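Long-range contacts in uncharacterized protein (Psychrobacter arcticus, PDB 2PN2), which is of unknown function but, as an OsmC-family protein, probably takes part in osmotic stress and detoxification responses, perhaps by reducing hydroperoxides: residues 67-72 and 132-137; 106-111 and 143-148; 72-77 and 111-116; 60-65 and 95-100; 78-83 and 125-130. All coordinates share one frame; numbering follows the deposited sequence.

In the fold
Helix 61-83 is the common element of contacts 1, 3, 4 and 5, met along its length in the order 4, 1, 3, 5; contact 2 instead joins two strands of the mixed sheet beneath it. Contact 1 lies nearest the middle, about 6 Å from the centre of the chain, while contacts 4 and 5 sit at the two helix ends, their centres about 25 Å apart. Contacts 2, 3 and 4 all reach the sheet of strands 92-100, 105-114 and 145-150. Contact 3 shares Cys72 with contact 1 and Ile111 with contact 2. All five contacts reach the second subunit, and the cysteine pair of contact 1 and the sulfate site of contact 4 lie close to that interface.

Contact 1: residues 67-72 and 132-137; sequences TSLASC and LTCPVA
Cys72 and Cys134 bring their sulfurs together where helix 61-83 meets the turn after helix 121-132, a pairing consistent with the two cysteines of OsmC-type peroxidases. SG of Cys72 lies 3.1 Å from SG of Cys134, too far for a disulfide. The Cys72 sulfur points away from its own backbone N (chi1 -172°), which carries it out from the helix toward the turn. There it accepts a nearly straight hydrogen bond from Val136 N, N to SG 3.4 Å, with an angle of 173° at the hydrogen. Replacing Cys72 by an alanine here would probably leave that buried N-H without its acceptor and Cys134 without its sulfur neighbour. Packing is also tight around Val136, whose two methyls straddle the helix surface: CG1 lies over Leu69 CA at 3.5 Å, and CG2 rests against Cys72 CB at 3.6 Å. CG1 also meets Ser68 OG, whose hydrogen bond goes back to Leu65 O. Pro61 of the second subunit packs on both Ser68 and Cys72. Farther along the turn, Leu69 CD1 presses on the backbone at Ala137 N, 3.4 Å away.

The other side is looser. Pro135, partly exposed, meets residues 67-72 through CD, which lies against Cys72 SG, and its side chain lies near a bound sulfate and Thr62 of the second subunit. Within the turn, Ala137 N gives a weak hydrogen bond to Cys134 SG, 3.6 Å long.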
# COMPACT_ATOMS: atom_id res chain seq x y z
N THR A 67 -1.71 0.79 5.67
CA THR A 67 -0.70 1.78 6.07
C THR A 67 -0.50 2.92 5.05
O THR A 67 -0.28 4.06 5.46
CB THR A 67 0.64 1.09 6.40
OG1 THR A 67 0.37 0.02 7.31
CG2 THR A 67 1.64 2.08 7.01
N SER A 68 -0.56 2.61 3.76
CA SER A 68 -0.44 3.62 2.70
C SER A 68 -1.52 4.71 2.81
O SER A 68 -1.23 5.86 2.56
CB SER A 68 -0.45 3.01 1.28
OG SER A 68 -1.73 2.60 0.86
N LEU A 69 -2.74 4.32 3.25
CA LEU A 69 -3.82 5.27 3.46
C LEU A 69 -3.44 6.26 4.53
O LEU A 69 -3.57 7.45 4.31
CB LEU A 69 -5.13 4.58 3.89
CG LEU A 69 -6.35 5.50 4.11
CD1 LEU A 69 -6.61 6.42 2.86
CD2 LEU A 69 -7.59 4.64 4.42
N ALA A 70 -2.95 5.76 5.67
CA ALA A 70 -2.50 6.60 6.79
C ALA A 70 -1.32 7.49 6.39
O ALA A 70 -1.28 8.68 6.74
CB ALA A 70 -2.14 5.75 8.00
N SER A 71 -0.36 6.93 5.67
CA SER A 71 0.79 7.73 5.16
C SER A 71 0.34 8.85 4.23
O SER A 71 0.84 9.98 4.33
CB SER A 71 1.79 6.86 4.42
OG SER A 71 2.51 6.12 5.36
N CYS A 72 -0.61 8.54 3.36
CA CYS A 72 -1.15 9.51 2.43
C CYS A 72 -1.85 10.66 3.17
O CYS A 72 -1.64 11.84 2.85
CB CYS A 72 -2.11 8.83 1.46
SG CYS A 72 -2.63 9.89 0.16
N LEU A 132 -9.45 12.88 4.32
CA LEU A 132 -10.46 12.07 3.60
C LEU A 132 -10.46 12.24 2.07
O LEU A 132 -10.98 11.37 1.37
CB LEU A 132 -11.87 12.29 4.18
CG LEU A 132 -12.15 11.77 5.60
CD1 LEU A 132 -13.64 11.98 5.98
CD2 LEU A 132 -11.82 10.30 5.72
N THR A 133 -9.89 13.33 1.56
CA THR A 133 -9.81 13.58 0.10
C THR A 133 -8.49 13.13 -0.54
O THR A 133 -8.32 13.32 -1.75
CB THR A 133 -10.03 15.11 -0.25
OG1 THR A 133 -8.85 15.88 0.05
CG2 THR A 133 -11.24 15.68 0.47
N CYS A 134 -7.58 12.52 0.24
CA CYS A 134 -6.23 12.25 -0.25
C CYS A 134 -6.20 11.16 -1.32
O CYS A 134 -7.13 10.37 -1.41
CB CYS A 134 -5.27 11.91 0.90
SG CYS A 134 -5.40 10.25 1.56
N PRO A 135 -5.15 11.16 -2.16
CA PRO A 135 -5.14 10.19 -3.27
C PRO A 135 -5.39 8.72 -2.96
O PRO A 135 -6.16 8.10 -3.69
CB PRO A 135 -3.77 10.43 -3.92
CG PRO A 135 -3.54 11.87 -3.68
CD PRO A 135 -3.98 12.05 -2.26
N VAL A 136 -4.80 8.19 -1.89
CA VAL A 136 -5.03 6.80 -1.48
C VAL A 136 -6.48 6.63 -0.99
O VAL A 136 -7.11 5.60 -1.29
CB VAL A 136 -4.01 6.28 -0.45
CG1 VAL A 136 -4.36 4.84 0.00
CG2 VAL A 136 -2.62 6.34 -1.03
N ALA A 137 -7.04 7.64 -0.31
CA ALA A 137 -8.47 7.55 0.13
C ALA A 137 -9.40 7.33 -1.08
O ALA A 137 -10.35 6.53 -1.01
CB ALA A 137 -8.91 8.78 0.93

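Contact 2: residues 106-111 and 143-148; sequences VSEVHI and DIFQKV
Glu108, Val109, His110 and Ile111 pair in parallel with Phe145, Gln146, Lys147 and Val148. Four backbone hydrogen bonds join the strands: Phe145 N to Ser107 O, Val109 N to Phe145 O, Lys147 N to Val109 O and Ile111 N to Lys147 O, the last at 2.8 Å. CA-H...O contacts lie between them, as from Ile144 CA to Ser107 O at 3.3 Å. One water donates to both Ser107 O and Asp143 O, extending the seam ahead of the first bridge, Glu108 with Phe145.

Polar and ring contacts lie on the face of Glu108 and His110. NE2 of His110 donates in its ring plane to OE1 of Glu108, 2.6 Å away, using the anti lone pair of that oxygen. The extended Lys147 chain passes over one face of the imidazole, with CD 4.0 Å from the ring centroid, a CH-pi contact. A leucine in place of His110 would probably leave the Glu108 carboxylate without this donor and free to turn.

Apolar contacts gather on the face of Val109 and Ile111 and at the strand start: CD1 of Ile144 meets CB of Val106 at 4.1 Å, and CG2 of Val148 meets CD1 of Ile111 at 4.3 Å.

These strands are the ends of a beta-alpha-beta unit through helix 121-132. Strand 105-114 pairs on its other edge with strand 92-100, where Ser107 and Glu108 form a classic beta bulge opposite Val98, while Leu69 and Met73 of helix 61-83 pack on Gln146.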
# COMPACT_ATOMS: atom_id res chain seq x y z
N VAL A 106 -10.04 -6.14 2.48
CA VAL A 106 -10.12 -5.12 3.54
C VAL A 106 -11.54 -4.56 3.53
O VAL A 106 -12.09 -4.26 2.45
CB VAL A 106 -9.11 -3.96 3.29
CG1 VAL A 106 -9.18 -2.88 4.42
CG2 VAL A 106 -7.66 -4.50 3.16
N SER A 107 -12.16 -4.47 4.71
CA SER A 107 -13.51 -3.91 4.89
C SER A 107 -13.48 -2.57 5.66
O SER A 107 -14.36 -1.72 5.45
CB SER A 107 -14.43 -4.90 5.60
OG SER A 107 -13.96 -5.22 6.91
N GLU A 108 -12.54 -2.40 6.59
CA GLU A 108 -12.41 -1.15 7.32
C GLU A 108 -10.94 -0.83 7.59
O GLU A 108 -10.11 -1.76 7.72
CB GLU A 108 -13.16 -1.19 8.67
CG GLU A 108 -14.56 -1.82 8.64
CD GLU A 108 -15.29 -1.79 9.99
OE1 GLU A 108 -14.83 -1.12 10.94
OE2 GLU A 108 -16.34 -2.43 10.08
N VAL A 109 -10.61 0.46 7.59
CA VAL A 109 -9.29 0.92 8.02
C VAL A 109 -9.54 2.02 9.03
O VAL A 109 -10.15 3.06 8.69
CB VAL A 109 -8.41 1.44 6.88
CG1 VAL A 109 -7.09 1.96 7.44
CG2 VAL A 109 -8.16 0.36 5.83
N HIS A 110 -9.11 1.80 10.28
CA HIS A 110 -9.28 2.80 11.34
C HIS A 110 -7.94 3.47 11.54
O HIS A 110 -6.92 2.77 11.72
CB HIS A 110 -9.79 2.21 12.66
CG HIS A 110 -11.01 1.36 12.52
ND1 HIS A 110 -11.39 0.46 13.49
CD2 HIS A 110 -11.90 1.21 11.50
CE1 HIS A 110 -12.49 -0.16 13.11
NE2 HIS A 110 -12.81 0.26 11.90
N ILE A 111 -7.92 4.80 11.48
CA ILE A 111 -6.70 5.60 11.61
C ILE A 111 -6.93 6.56 12.77
O ILE A 111 -7.82 7.40 12.69
CB ILE A 111 -6.37 6.39 10.31
CG1 ILE A 111 -6.34 5.48 9.08
CG2 ILE A 111 -5.04 7.17 10.45
CD1 ILE A 111 -7.70 5.26 8.45
N ASP A 143 -16.44 0.93 -0.63
CA ASP A 143 -17.13 0.22 0.45
C ASP A 143 -16.33 0.06 1.74
O ASP A 143 -16.89 -0.37 2.76
CB ASP A 143 -17.64 -1.14 -0.03
CG ASP A 143 -18.72 -1.02 -1.09
OD1 ASP A 143 -19.20 0.12 -1.37
OD2 ASP A 143 -19.11 -2.07 -1.63
N ILE A 144 -15.03 0.37 1.70
CA ILE A 144 -14.18 0.35 2.87
C ILE A 144 -14.54 1.53 3.78
O ILE A 144 -14.61 2.68 3.32
CB ILE A 144 -12.68 0.36 2.51
CG1 ILE A 144 -12.33 -0.98 1.84
CG2 ILE A 144 -11.76 0.57 3.75
CD1 ILE A 144 -10.97 -1.02 1.17
N PHE A 145 -14.83 1.22 5.05
CA PHE A 145 -15.09 2.27 6.03
C PHE A 145 -13.73 2.85 6.45
O PHE A 145 -12.92 2.15 7.05
CB PHE A 145 -15.93 1.74 7.22
CG PHE A 145 -16.17 2.74 8.33
CD1 PHE A 145 -16.38 4.11 8.07
CD2 PHE A 145 -16.29 2.29 9.64
CE1 PHE A 145 -16.61 5.02 9.11
CE2 PHE A 145 -16.54 3.19 10.69
CZ PHE A 145 -16.69 4.56 10.43
N GLN A 146 -13.44 4.07 6.01
CA GLN A 146 -12.22 4.81 6.39
C GLN A 146 -12.60 5.62 7.63
O GLN A 146 -13.26 6.65 7.52
CB GLN A 146 -11.75 5.71 5.26
CG GLN A 146 -11.45 4.95 3.97
CD GLN A 146 -10.98 5.84 2.86
OE1 GLN A 146 -10.21 6.77 3.07
NE2 GLN A 146 -11.43 5.53 1.64
N LYS A 147 -12.26 5.10 8.81
CA LYS A 147 -12.61 5.73 10.09
C LYS A 147 -11.42 6.49 10.65
O LYS A 147 -10.47 5.89 11.14
CB LYS A 147 -13.05 4.66 11.08
CG LYS A 147 -13.57 5.18 12.42
CD LYS A 147 -13.96 4.01 13.28
CE LYS A 147 -14.49 4.46 14.64
NZ LYS A 147 -14.92 3.30 15.48
N VAL A 148 -11.49 7.82 10.60
CA VAL A 148 -10.44 8.69 11.10
C VAL A 148 -10.89 9.38 12.39
O VAL A 148 -11.97 9.97 12.44
CB VAL A 148 -10.03 9.72 10.04
CG1 VAL A 148 -8.86 10.55 10.53
CG2 VAL A 148 -9.68 9.03 8.71
O HOH W 1 -17.16 -1.93 5.07

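Contact 3: residues 72-77 and 111-116; sequences CMLTII and IAITFN
Phe115 offers the edge of its ring to Ile77: CG2 of the isoleucine lies near the ring plane, 4.0 Å from CE1 and almost as close to CZ. The Phe127 ring of helix 121-132 also meets the Phe115 ring, their planes about 25° apart, so the phenyl group is held between the two helices. Side chains of Thr91 and Ile150 touch it as well. The rest of the contact is aliphatic, with no hydrogen bond across it. Ile77 and Ile113 reach toward each other tip to tip, CD1 of Ile77 standing 4.0 Å from CD1 of Ile113. Both isoleucines place CG1 beside the backbone N (chi1 -73° and -53°) and run on extended, which gives each the reach for this meeting.

Here the long helix 61-83 lies across the mixed sheet of the OsmC-like alpha/beta fold, the axis of segment 72-77 turned 36° from that of strand 111-114. Ile111 and Ile113 point into this layer, as do Met73 and Ile77 from the helix. Leu74 and Ile113 slide past each other in opposite directions, with CD2 of Leu74 4.2 Å from CG2 of Ile113. Met73, a selenomethionine, puts its SE 4.4 Å from CD1 of Ile111, a light touch. The same side chain also packs on Val148 and Gln146 of strand 145-150 and on Ala131 of helix 121-132, while Leu74 leans on Val25 of the second subunit.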
# COMPACT_ATOMS: atom_id res chain seq x y z
N CYS A 72 -0.61 8.54 3.36
CA CYS A 72 -1.15 9.51 2.43
C CYS A 72 -1.85 10.66 3.17
O CYS A 72 -1.64 11.84 2.85
CB CYS A 72 -2.11 8.83 1.46
SG CYS A 72 -2.63 9.89 0.16
N MSE A 73 -2.64 10.29 4.18
CA MSE A 73 -3.37 11.26 5.03
C MSE A 73 -2.43 12.22 5.77
O MSE A 73 -2.66 13.43 5.74
CB MSE A 73 -4.26 10.53 6.03
CG MSE A 73 -5.46 9.93 5.39
SE MSE A 73 -6.66 9.10 6.68
CE MSE A 73 -8.01 8.53 5.42
N LEU A 74 -1.39 11.67 6.40
CA LEU A 74 -0.39 12.48 7.09
C LEU A 74 0.37 13.39 6.12
O LEU A 74 0.68 14.53 6.46
CB LEU A 74 0.59 11.63 7.90
CG LEU A 74 0.10 10.88 9.15
CD1 LEU A 74 1.26 10.14 9.77
CD2 LEU A 74 -0.52 11.83 10.17
N THR A 75 0.63 12.90 4.91
CA THR A 75 1.38 13.66 3.88
C THR A 75 0.56 14.86 3.40
O THR A 75 1.08 15.98 3.35
CB THR A 75 1.80 12.75 2.71
OG1 THR A 75 2.57 11.65 3.22
CG2 THR A 75 2.61 13.52 1.66
N ILE A 76 -0.71 14.63 3.05
CA ILE A 76 -1.60 15.72 2.60
C ILE A 76 -1.91 16.69 3.75
O ILE A 76 -2.05 17.89 3.49
CB ILE A 76 -2.88 15.20 1.88
CG1 ILE A 76 -3.50 16.31 1.03
CG2 ILE A 76 -3.88 14.62 2.87
CD1 ILE A 76 -4.75 15.91 0.27
N ILE A 77 -2.01 16.19 4.99
CA ILE A 77 -2.12 17.07 6.19
C ILE A 77 -0.84 17.92 6.33
O ILE A 77 -0.92 19.11 6.62
CB ILE A 77 -2.43 16.30 7.52
CG1 ILE A 77 -3.89 15.83 7.51
CG2 ILE A 77 -2.21 17.20 8.76
CD1 ILE A 77 -4.24 14.78 8.59
N ILE A 111 -7.92 4.80 11.48
CA ILE A 111 -6.70 5.60 11.61
C ILE A 111 -6.93 6.56 12.77
O ILE A 111 -7.82 7.40 12.69
CB ILE A 111 -6.37 6.39 10.31
CG1 ILE A 111 -6.34 5.48 9.08
CG2 ILE A 111 -5.04 7.17 10.45
CD1 ILE A 111 -7.70 5.26 8.45
N ALA A 112 -6.18 6.38 13.86
CA ALA A 112 -6.26 7.25 15.03
C ALA A 112 -5.06 8.20 14.94
O ALA A 112 -3.91 7.76 15.12
CB ALA A 112 -6.21 6.44 16.33
N ILE A 113 -5.33 9.48 14.69
CA ILE A 113 -4.26 10.49 14.52
C ILE A 113 -4.06 11.30 15.81
O ILE A 113 -5.01 11.88 16.33
CB ILE A 113 -4.53 11.43 13.33
CG1 ILE A 113 -4.78 10.63 12.04
CG2 ILE A 113 -3.35 12.40 13.16
CD1 ILE A 113 -4.96 11.51 10.80
N THR A 114 -2.83 11.35 16.31
CA THR A 114 -2.49 12.10 17.52
C THR A 114 -1.47 13.16 17.12
O THR A 114 -0.35 12.85 16.72
CB THR A 114 -1.98 11.17 18.65
OG1 THR A 114 -2.99 10.19 18.94
CG2 THR A 114 -1.69 11.96 19.95
N PHE A 115 -1.90 14.42 17.17
CA PHE A 115 -1.03 15.55 16.87
C PHE A 115 -0.07 15.86 18.02
O PHE A 115 -0.42 15.67 19.19
CB PHE A 115 -1.86 16.78 16.49
CG PHE A 115 -2.47 16.68 15.15
CD1 PHE A 115 -1.74 17.07 14.02
CD2 PHE A 115 -3.73 16.11 14.97
CE1 PHE A 115 -2.29 16.94 12.73
CE2 PHE A 115 -4.29 15.98 13.70
CZ PHE A 115 -3.57 16.40 12.58
N ASN A 116 1.13 16.30 17.65
CA ASN A 116 2.17 16.69 18.61
C ASN A 116 1.76 17.89 19.51
O ASN A 116 2.12 17.91 20.69
CB ASN A 116 3.50 17.01 17.89
CG ASN A 116 3.38 18.14 16.85
OD1 ASN A 116 2.32 18.32 16.23
ND2 ASN A 116 4.46 18.88 16.65

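Contact 4: residues 60-65 and 95-100; sequences SPTDLL and VTKVMA. With SO4 (sulfate ion), chain D.
Lys97 runs in from the strand at about a right angle to the side chains of Thr62 and Asp63 and brings its ammonium group between them. Its CG sits between backbone N and carbonyl carbon (chi1 73°), and the extended chain beyond it carries NZ to the start of the helix. NZ forms a salt bridge with OD1 of Asp63 at 2.8 Å, meeting the carboxylate from above its plane rather than in it. It also donates to OG1 of Thr62, 2.5 Å away, a short bond whose exact length is doubtful.

Asp63 is held by a capping box: its backbone N donates to OG of Ser60 at 3.0 Å, while N of Ser60 returns a bond to OD2. Each carboxylate oxygen thus has a donor, and the bonds fix its rotation. A sulfate, probably from the crystallisation liquor, sits at this helix start. Thr62 grips it twice, from N to O2 at 3.0 Å and from OG1 to O1 at 2.7 Å. Ser60 OG also donates to O1, and Lys97 NZ adds a weak bond. The folded Met99, a selenomethionine, lays its CE 3.9 Å from CG2 of Thr62.

Arg104 NE also bonds the sulfate, and Pro135 of the second subunit packs on Thr62. Helix 61-83 starts here, over strand 92-100, outermost in the mixed sheet within this chain; strand 105-114 pairs with that strand on one side, and at Val95 a strand of the second subunit carries the sheet on.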
# COMPACT_ATOMS: atom_id res chain seq x y z
N SER A 60 2.25 -7.42 5.88
CA SER A 60 1.58 -8.20 4.83
C SER A 60 1.18 -7.23 3.71
O SER A 60 1.18 -6.03 3.93
CB SER A 60 0.34 -8.92 5.35
OG SER A 60 -0.69 -7.99 5.60
N PRO A 61 0.89 -7.73 2.48
CA PRO A 61 0.42 -6.82 1.42
C PRO A 61 -0.83 -6.02 1.82
O PRO A 61 -0.85 -4.82 1.59
CB PRO A 61 0.19 -7.76 0.23
CG PRO A 61 1.16 -8.87 0.47
CD PRO A 61 1.09 -9.10 1.95
N THR A 62 -1.85 -6.61 2.46
CA THR A 62 -3.01 -5.78 2.90
C THR A 62 -2.63 -4.80 4.05
O THR A 62 -3.16 -3.66 4.10
CB THR A 62 -4.27 -6.61 3.26
OG1 THR A 62 -4.01 -7.44 4.38
CG2 THR A 62 -4.66 -7.48 2.08
N ASP A 63 -1.71 -5.20 4.94
CA ASP A 63 -1.17 -4.25 5.96
C ASP A 63 -0.55 -3.06 5.25
O ASP A 63 -0.74 -1.92 5.66
CB ASP A 63 -0.08 -4.86 6.86
CG ASP A 63 -0.57 -5.94 7.77
OD1 ASP A 63 -1.79 -6.00 8.06
OD2 ASP A 63 0.29 -6.75 8.19
N LEU A 64 0.18 -3.33 4.18
CA LEU A 64 0.83 -2.28 3.39
C LEU A 64 -0.21 -1.31 2.79
O LEU A 64 -0.02 -0.09 2.85
CB LEU A 64 1.70 -2.93 2.31
CG LEU A 64 2.89 -2.17 1.75
CD1 LEU A 64 3.85 -1.88 2.90
CD2 LEU A 64 3.57 -3.06 0.71
N LEU A 65 -1.31 -1.85 2.25
CA LEU A 65 -2.38 -1.01 1.71
C LEU A 65 -2.99 -0.14 2.81
O LEU A 65 -3.20 1.05 2.61
CB LEU A 65 -3.48 -1.87 1.08
CG LEU A 65 -4.62 -1.17 0.34
CD1 LEU A 65 -4.07 -0.58 -0.92
CD2 LEU A 65 -5.75 -2.16 0.04
N VAL A 95 -2.87 2.54 12.92
CA VAL A 95 -3.66 1.96 11.84
C VAL A 95 -4.16 0.62 12.30
O VAL A 95 -3.37 -0.21 12.78
CB VAL A 95 -2.84 1.78 10.55
CG1 VAL A 95 -3.74 1.22 9.39
CG2 VAL A 95 -2.18 3.11 10.10
N THR A 96 -5.46 0.41 12.18
CA THR A 96 -6.09 -0.86 12.52
C THR A 96 -6.87 -1.26 11.28
O THR A 96 -7.52 -0.42 10.69
CB THR A 96 -7.02 -0.67 13.77
OG1 THR A 96 -6.22 -0.41 14.93
CG2 THR A 96 -7.85 -1.91 14.03
N LYS A 97 -6.78 -2.52 10.87
CA LYS A 97 -7.54 -2.97 9.70
C LYS A 97 -8.54 -4.03 10.12
O LYS A 97 -8.27 -4.79 11.06
CB LYS A 97 -6.64 -3.49 8.57
CG LYS A 97 -5.98 -4.84 8.82
CD LYS A 97 -5.27 -5.38 7.59
CE LYS A 97 -4.83 -6.81 7.91
NZ LYS A 97 -3.90 -7.32 6.89
N VAL A 98 -9.67 -4.07 9.42
CA VAL A 98 -10.67 -5.11 9.58
C VAL A 98 -10.79 -5.76 8.19
O VAL A 98 -10.81 -5.06 7.15
CB VAL A 98 -12.04 -4.58 10.04
CG1 VAL A 98 -13.04 -5.76 10.27
CG2 VAL A 98 -11.89 -3.76 11.32
N MSE A 99 -10.84 -7.09 8.19
CA MSE A 99 -11.02 -7.87 6.97
C MSE A 99 -12.42 -8.44 6.95
O MSE A 99 -13.04 -8.61 8.00
CB MSE A 99 -10.01 -9.03 6.90
CG MSE A 99 -8.54 -8.65 7.04
SE MSE A 99 -7.91 -7.43 5.69
CE MSE A 99 -7.81 -8.56 4.14
N ALA A 100 -12.92 -8.68 5.73
CA ALA A 100 -14.14 -9.41 5.46
C ALA A 100 -13.70 -10.66 4.70
O ALA A 100 -12.58 -10.72 4.17
CB ALA A 100 -15.11 -8.59 4.63
S SO4 D . -3.04 -10.38 3.70
O1 SO4 D . -2.89 -9.82 5.04
O2 SO4 D . -2.24 -9.62 2.73
O3 SO4 D . -2.55 -11.76 3.74
O4 SO4 D . -4.45 -10.38 3.31

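Contact 5: residues 78-83 and 125-130; sequences GIKARD and KIFYNT
Lys80 and Phe127, whose CA atoms are 7.4 Å apart, mark where the last turns of helix 61-83 run beside helix 121-132, the two segment axes 10.2 Å apart and 145° from parallel. Lys80 carries much of the contact. Its chain is bent at chi2 (84°) and again at chi4, which folds it along the neighbouring helix instead of letting it project straight out. It crosses Ile126 at about a right angle, with CG 3.7 Å from the Ile126 CG2 methyl and NZ close to the same methyl. Lower in the chain, Lys80 CB lies at the edge of the Phe127 ring, near its plane, 4.1 Å from CE1. Lys80 CD meets Thr130 OG1 at 3.9 Å, without a hydrogen bond. That hydroxyl instead donates to Ile126 O one turn back, 2.7 Å away and from 48° above the carbonyl plane. Ile126 O also accepts from Thr130 N, so this carbonyl is gripped twice by one residue.

The Phe127 ring tip pushes on toward Ala81, where CZ lies 4.0 Å from the methyl CB, and Phe127 CE1 lies 3.9 Å from Ala81 N, the ring reaching the helix backbone beside the small alanine. Ile86 and Leu119 of nearby loops also touch the ring, and Met84 touches Ile126. With no hydrogen bond across it, the contact is a roughly antiparallel helix-helix packing, in which both helices of the OsmC-like alpha/beta fold lie side by side on one face of the mixed sheet.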
# COMPACT_ATOMS: atom_id res chain seq x y z
N GLY A 78 0.33 17.31 6.09
CA GLY A 78 1.62 18.02 6.11
C GLY A 78 1.71 19.18 5.12
O GLY A 78 2.26 20.22 5.44
N ILE A 79 1.15 18.99 3.93
CA ILE A 79 1.07 20.04 2.90
C ILE A 79 0.21 21.19 3.42
O ILE A 79 0.59 22.35 3.29
CB ILE A 79 0.47 19.51 1.57
CG1 ILE A 79 1.43 18.52 0.90
CG2 ILE A 79 0.14 20.66 0.61
CD1 ILE A 79 0.92 17.93 -0.42
N LYS A 80 -0.93 20.85 4.02
CA LYS A 80 -1.86 21.83 4.58
C LYS A 80 -1.25 22.53 5.78
O LYS A 80 -1.38 23.75 5.91
CB LYS A 80 -3.21 21.20 4.96
CG LYS A 80 -4.35 22.23 4.89
CD LYS A 80 -4.88 22.33 3.44
CE LYS A 80 -5.47 23.69 3.12
NZ LYS A 80 -6.48 24.14 4.09
N ALA A 81 -0.58 21.77 6.65
CA ALA A 81 0.13 22.33 7.83
C ALA A 81 1.28 23.24 7.43
O ALA A 81 1.56 24.20 8.14
CB ALA A 81 0.65 21.22 8.76
N ARG A 82 1.94 22.92 6.30
CA ARG A 82 3.03 23.76 5.79
C ARG A 82 2.46 25.08 5.29
O ARG A 82 3.02 26.14 5.59
CB ARG A 82 3.82 23.06 4.67
CG ARG A 82 4.98 23.88 4.09
CD ARG A 82 5.68 23.14 2.98
NE ARG A 82 6.41 21.97 3.47
CZ ARG A 82 7.01 21.05 2.71
NH1 ARG A 82 6.99 21.12 1.38
NH2 ARG A 82 7.65 20.04 3.29
N ASP A 83 1.36 25.01 4.54
CA ASP A 83 0.69 26.22 4.03
C ASP A 83 0.16 27.11 5.15
O ASP A 83 0.17 28.32 5.02
CB ASP A 83 -0.48 25.88 3.10
CG ASP A 83 -0.06 25.27 1.77
OD1 ASP A 83 1.10 25.45 1.34
OD2 ASP A 83 -0.92 24.63 1.14
N LYS A 125 -10.73 20.23 11.78
CA LYS A 125 -11.70 20.01 10.71
C LYS A 125 -11.07 20.12 9.33
O LYS A 125 -11.39 19.31 8.47
CB LYS A 125 -12.90 20.97 10.85
CG LYS A 125 -13.97 20.79 9.79
N ILE A 126 -10.19 21.11 9.12
CA ILE A 126 -9.44 21.25 7.86
C ILE A 126 -8.62 19.98 7.64
O ILE A 126 -8.73 19.33 6.58
CB ILE A 126 -8.55 22.53 7.83
CG1 ILE A 126 -9.44 23.78 7.71
CG2 ILE A 126 -7.55 22.50 6.64
CD1 ILE A 126 -8.75 25.17 8.07
N PHE A 127 -7.84 19.59 8.66
CA PHE A 127 -7.02 18.38 8.57
C PHE A 127 -7.83 17.11 8.40
O PHE A 127 -7.44 16.22 7.64
CB PHE A 127 -6.07 18.20 9.77
CG PHE A 127 -5.04 19.29 9.94
CD1 PHE A 127 -4.58 20.08 8.88
CD2 PHE A 127 -4.40 19.40 11.17
CE1 PHE A 127 -3.58 21.04 9.07
CE2 PHE A 127 -3.39 20.35 11.38
CZ PHE A 127 -2.99 21.17 10.33
N TYR A 128 -8.97 17.03 9.08
CA TYR A 128 -9.86 15.89 8.93
C TYR A 128 -10.34 15.76 7.48
O TYR A 128 -10.21 14.70 6.84
CB TYR A 128 -11.06 16.02 9.86
CG TYR A 128 -12.00 14.86 9.78
CD1 TYR A 128 -11.70 13.67 10.43
CD2 TYR A 128 -13.19 14.93 9.03
CE1 TYR A 128 -12.56 12.57 10.35
CE2 TYR A 128 -14.07 13.82 8.96
CZ TYR A 128 -13.74 12.65 9.62
OH TYR A 128 -14.58 11.55 9.56
N ASN A 129 -10.90 16.86 6.98
CA ASN A 129 -11.44 16.91 5.62
C ASN A 129 -10.39 16.71 4.53
O ASN A 129 -10.66 15.99 3.57
CB ASN A 129 -12.19 18.23 5.37
CG ASN A 129 -13.44 18.39 6.26
OD1 ASN A 129 -13.99 17.42 6.77
ND2 ASN A 129 -13.87 19.63 6.44
N THR A 130 -9.21 17.32 4.69
CA THR A 130 -8.11 17.16 3.73
C THR A 130 -7.67 15.69 3.66
O THR A 130 -7.46 15.17 2.58
CB THR A 130 -6.89 18.05 4.03
OG1 THR A 130 -7.32 19.38 4.31
CG2 THR A 130 -5.96 18.10 2.84